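Local atomic coordinates of putative uncharacterized protein SAG1039 (Streptococcus agalactiae serogroup V, PDB entry 3GWK), a protein that forms a homodimeric four-helix bundle of the WXG100 (ESAT-6-like) family, whose members are typically small proteins exported by type VII secretion systems. Residues Ser16-Thr21 with Glu72-Leu78. Residue numbers count along the deposited sequence, not the author numbering.
Sequences SAQKYT and EDINQQL. With SO4 (sulfate ion), chain C.
Tyr-20 lays one face of its ring against Ile-74: the CG2 methyl sits 3.6 Å from the ring centroid and 10° off the ring normal, a CH-pi contact. With chi1 near -74° (m), the ring also reaches Leu-78, CD1 of Tyr-20 standing 4.2 Å from CD1 of the leucine. Both segments are regular alpha-helix, each part of a longer helix, 10-44 and 51-95, running antiparallel at 159° (signed crossing -159°) with their axes 7.7 Å apart. The small side chain of Ala-17 is consistent with this close approach: its CA lies 4.3 Å from CA of Asn-75 and its CB meets CB of Leu-78 at 3.9 Å. One turn further on, the Thr-21 and Glu-72 CA atoms are 5.1 Å apart. Here Thr-21 (chi1 t) donates from OG1 to OE1 of Glu-72 at 2.7 Å. Glu-72 (chi1 t, chi2 p) accepts at OE2 from ND2 of Asn-75 and NE2 of Gln-76, each at 3.0 Å. Asn-75, chi1 t, fills the space between Ala-17 and Thr-21, its ND2 3.6 Å from CB of Thr-21. Gln-77 faces elsewhere, its NE2 donating to O4 of a sulfate, probably from the crystallisation liquor, at 2.9 Å. This is the hairpin of a WXG100 subunit; two such hairpins make the four-helix bundle. The second subunit covers Tyr-20 and Ile-74: its Gln-38 hydrogen-bonds Tyr-20 OH and its Phe-53 packs on Ile-74. With both carboxylate oxygens of Glu-72 engaged, one across the helices and one within its own, a single cross-helix hydrogen bond supplements largely apolar packing.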
ATOM      1  N   SER A  16      10.318  10.879  11.305  1.00 12.05           N
ATOM      2  CA  SER A  16      10.372   9.745  10.395  1.00 11.66           C
ATOM      3  C   SER A  16       9.336   8.740  10.751  1.00 12.49           C
ATOM      4  O   SER A  16       8.615   8.264   9.871  1.00 12.54           O
ATOM      5  CB  SER A  16      11.779   9.166  10.383  1.00 14.32           C
ATOM      6  OG  SER A  16      12.725  10.010   9.781  1.00 15.46           O
ATOM      7  N   ALA A  17       9.197   8.414  12.052  1.00 11.52           N
ATOM      8  CA  ALA A  17       8.231   7.441  12.487  1.00 12.17           C
ATOM      9  C   ALA A  17       6.836   7.742  11.994  1.00 10.76           C
ATOM     10  O   ALA A  17       6.097   6.881  11.594  1.00 11.88           O
ATOM     11  CB  ALA A  17       8.242   7.343  14.045  1.00 12.09           C
ATOM     12  N   GLN A  18       6.440   9.002  12.083  1.00 11.29           N
ATOM     13  CA  GLN A  18       5.103   9.395  11.696  1.00 11.20           C
ATOM     14  C   GLN A  18       4.828   9.018  10.224  1.00 12.19           C
ATOM     15  O   GLN A  18       3.707   8.630   9.877  1.00 11.93           O
ATOM     16  CB  GLN A  18       4.862  10.896  11.886  1.00 12.94           C
ATOM     17  CG  GLN A  18       3.601  11.436  11.337  1.00 14.64           C
ATOM     18  CD  GLN A  18       2.379  10.819  11.924  1.00 19.93           C
ATOM     19  OE1 GLN A  18       2.318  10.425  13.064  1.00 25.43           O
ATOM     20  NE2 GLN A  18       1.356  10.712  11.082  1.00 24.57           N
ATOM     21  N   LYS A  19       5.837   9.169   9.374  1.00 11.06           N
ATOM     22  CA  LYS A  19       5.668   8.835   7.937  1.00 11.81           C
ATOM     23  C   LYS A  19       5.327   7.337   7.814  1.00 12.18           C
ATOM     24  O   LYS A  19       4.564   6.922   6.939  1.00 12.34           O
ATOM     25  CB  LYS A  19       6.933   9.202   7.165  1.00 12.93           C
ATOM     26  CG  LYS A  19       7.303  10.693   7.248  1.00 13.94           C
ATOM     27  CD  LYS A  19       8.687  11.009   6.684  1.00 13.06           C
ATOM     28  CE  LYS A  19       9.180  12.330   7.291  1.00 14.04           C
ATOM     29  NZ  LYS A  19      10.557  12.675   6.789  1.00 14.01           N
ATOM     30  N   TYR A  20       6.008   6.493   8.626  1.00 10.72           N
ATOM     31  CA  TYR A  20       5.787   5.070   8.532  1.00 11.45           C
ATOM     32  C   TYR A  20       4.405   4.682   9.036  1.00 11.48           C
ATOM     33  O   TYR A  20       3.718   3.865   8.399  1.00 12.69           O
ATOM     34  CB  TYR A  20       6.869   4.284   9.295  1.00 13.63           C
ATOM     35  CG  TYR A  20       8.208   4.273   8.596  1.00 13.50           C
ATOM     36  CD1 TYR A  20       9.112   5.279   8.795  1.00 13.33           C
ATOM     37  CD2 TYR A  20       8.555   3.239   7.753  1.00 12.49           C
ATOM     38  CE1 TYR A  20      10.366   5.287   8.118  1.00 13.53           C
ATOM     39  CE2 TYR A  20       9.806   3.241   7.065  1.00 13.94           C
ATOM     40  CZ  TYR A  20      10.655   4.257   7.269  1.00 13.40           C
ATOM     41  OH  TYR A  20      11.850   4.269   6.632  1.00 16.19           O
ATOM     42  N   THR A  21       3.973   5.271  10.142  1.00 11.71           N
ATOM     43  CA  THR A  21       2.666   4.868  10.615  1.00 13.01           C
ATOM     44  C   THR A  21       1.552   5.386   9.647  1.00 11.47           C
ATOM     45  O   THR A  21       0.564   4.694   9.403  1.00 12.02           O
ATOM     46  CB  THR A  21       2.387   5.318  12.053  1.00 14.33           C
ATOM     47  OG1 THR A  21       1.228   4.673  12.536  1.00 14.99           O
ATOM     48  CG2 THR A  21       2.294   6.772  12.265  1.00 15.39           C
ATOM     49  N   GLU A  72       4.361  -0.240  10.369  1.00 13.27           N
ATOM     50  CA  GLU A  72       3.984   0.040  11.729  1.00 12.38           C
ATOM     51  C   GLU A  72       5.071  -0.420  12.744  1.00 13.51           C
ATOM     52  O   GLU A  72       5.344   0.275  13.721  1.00 13.50           O
ATOM     53  CB  GLU A  72       2.661  -0.577  12.033  1.00 15.14           C
ATOM     54  CG  GLU A  72       2.211  -0.262  13.463  1.00 17.13           C
ATOM     55  CD  GLU A  72       2.118   1.279  13.756  1.00 17.72           C
ATOM     56  OE1 GLU A  72       1.766   2.034  12.818  1.00 21.83           O
ATOM     57  OE2 GLU A  72       2.284   1.691  14.955  1.00 21.43           O
ATOM     58  N   ASP A  73       5.707  -1.575  12.473  1.00 12.75           N
ATOM     59  CA  ASP A  73       6.784  -2.038  13.351  1.00 14.51           C
ATOM     60  C   ASP A  73       7.899  -1.046  13.338  1.00 12.23           C
ATOM     61  O   ASP A  73       8.500  -0.730  14.403  1.00 13.32           O
ATOM     62  CB  ASP A  73       7.204  -3.436  12.815  1.00 15.73           C
ATOM     63  CG  ASP A  73       8.114  -4.206  13.742  1.00 20.11           C
ATOM     64  OD1 ASP A  73       8.140  -3.878  14.932  1.00 18.12           O
ATOM     65  OD2 ASP A  73       8.769  -5.179  13.318  1.00 21.86           O
ATOM     66  N   ILE A  74       8.260  -0.486  12.157  1.00 12.98           N
ATOM     67  CA  ILE A  74       9.305   0.481  12.047  1.00 12.10           C
ATOM     68  C   ILE A  74       8.938   1.751  12.831  1.00 12.45           C
ATOM     69  O   ILE A  74       9.746   2.283  13.594  1.00 12.41           O
ATOM     70  CB  ILE A  74       9.707   0.786  10.600  1.00 12.85           C
ATOM     71  CG1 ILE A  74      10.400  -0.422   9.927  1.00 16.17           C
ATOM     72  CG2 ILE A  74      10.589   1.970  10.539  1.00 14.62           C
ATOM     73  CD1 ILE A  74      10.574  -0.260   8.421  1.00 15.61           C
ATOM     74  N   ASN A  75       7.690   2.233  12.713  1.00 12.13           N
ATOM     75  CA  ASN A  75       7.218   3.369  13.537  1.00 12.09           C
ATOM     76  C   ASN A  75       7.492   3.082  15.012  1.00 10.87           C
ATOM     77  O   ASN A  75       8.093   3.898  15.712  1.00 11.64           O
ATOM     78  CB  ASN A  75       5.741   3.522  13.295  1.00 12.26           C
ATOM     79  CG  ASN A  75       5.111   4.489  14.254  1.00 11.77           C
ATOM     80  OD1 ASN A  75       5.568   5.634  14.387  1.00 13.03           O
ATOM     81  ND2 ASN A  75       4.085   4.062  14.948  1.00 13.77           N
ATOM     82  N   GLN A  76       7.101   1.921  15.491  1.00 12.19           N
ATOM     83  CA  GLN A  76       7.262   1.624  16.924  1.00 12.44           C
ATOM     84  C   GLN A  76       8.729   1.600  17.281  1.00 12.95           C
ATOM     85  O   GLN A  76       9.062   2.123  18.371  1.00 14.18           O
ATOM     86  CB  GLN A  76       6.685   0.266  17.207  1.00 15.39           C
ATOM     87  CG  GLN A  76       5.154   0.249  17.115  1.00 16.54           C
ATOM     88  CD  GLN A  76       4.483   1.186  18.109  1.00 19.67           C
ATOM     89  OE1 GLN A  76       4.922   1.268  19.258  1.00 21.64           O
ATOM     90  NE2 GLN A  76       3.465   1.937  17.657  1.00 22.44           N
ATOM     91  N   GLN A  77       9.585   1.040  16.475  1.00 12.74           N
ATOM     92  CA  GLN A  77      11.021   0.989  16.819  1.00 13.31           C
ATOM     93  C   GLN A  77      11.579   2.374  16.911  1.00 13.54           C
ATOM     94  O   GLN A  77      12.325   2.675  17.847  1.00 13.22           O
ATOM     95  CB  GLN A  77      11.843   0.213  15.786  1.00 18.53           C
ATOM     96  CG  GLN A  77      11.459  -1.220  15.505  1.00 18.39           C
ATOM     97  CD  GLN A  77      11.145  -1.923  16.721  1.00 19.24           C
ATOM     98  OE1 GLN A  77      12.004  -2.025  17.677  1.00 21.37           O
ATOM     99  NE2 GLN A  77       9.890  -2.374  16.818  1.00 21.10           N
ATOM    100  N   LEU A  78      11.267   3.225  15.923  1.00 12.63           N
ATOM    101  CA  LEU A  78      11.845   4.559  15.885  1.00 12.67           C
ATOM    102  C   LEU A  78      11.361   5.377  17.081  1.00 13.19           C
ATOM    103  O   LEU A  78      12.133   6.100  17.713  1.00 11.64           O
ATOM    104  CB  LEU A  78      11.497   5.298  14.598  1.00 13.43           C
ATOM    105  CG  LEU A  78      12.076   4.639  13.334  1.00 13.72           C
ATOM    106  CD1 LEU A  78      11.587   5.373  12.152  1.00 18.00           C
ATOM    107  CD2 LEU A  78      13.600   4.581  13.404  1.00 18.89           C
TER
HETATM  108  S   SO4 C  98       8.007  -3.785  19.966  0.69 17.56           S
HETATM  109  O1  SO4 C  98       6.990  -2.942  19.264  0.58 19.26           O
HETATM  110  O2  SO4 C  98       8.530  -3.035  21.109  0.66 17.12           O
HETATM  111  O3  SO4 C  98       7.440  -5.087  20.385  0.64 22.62           O
HETATM  112  O4  SO4 C  98       9.091  -4.069  19.079  0.57 15.80           O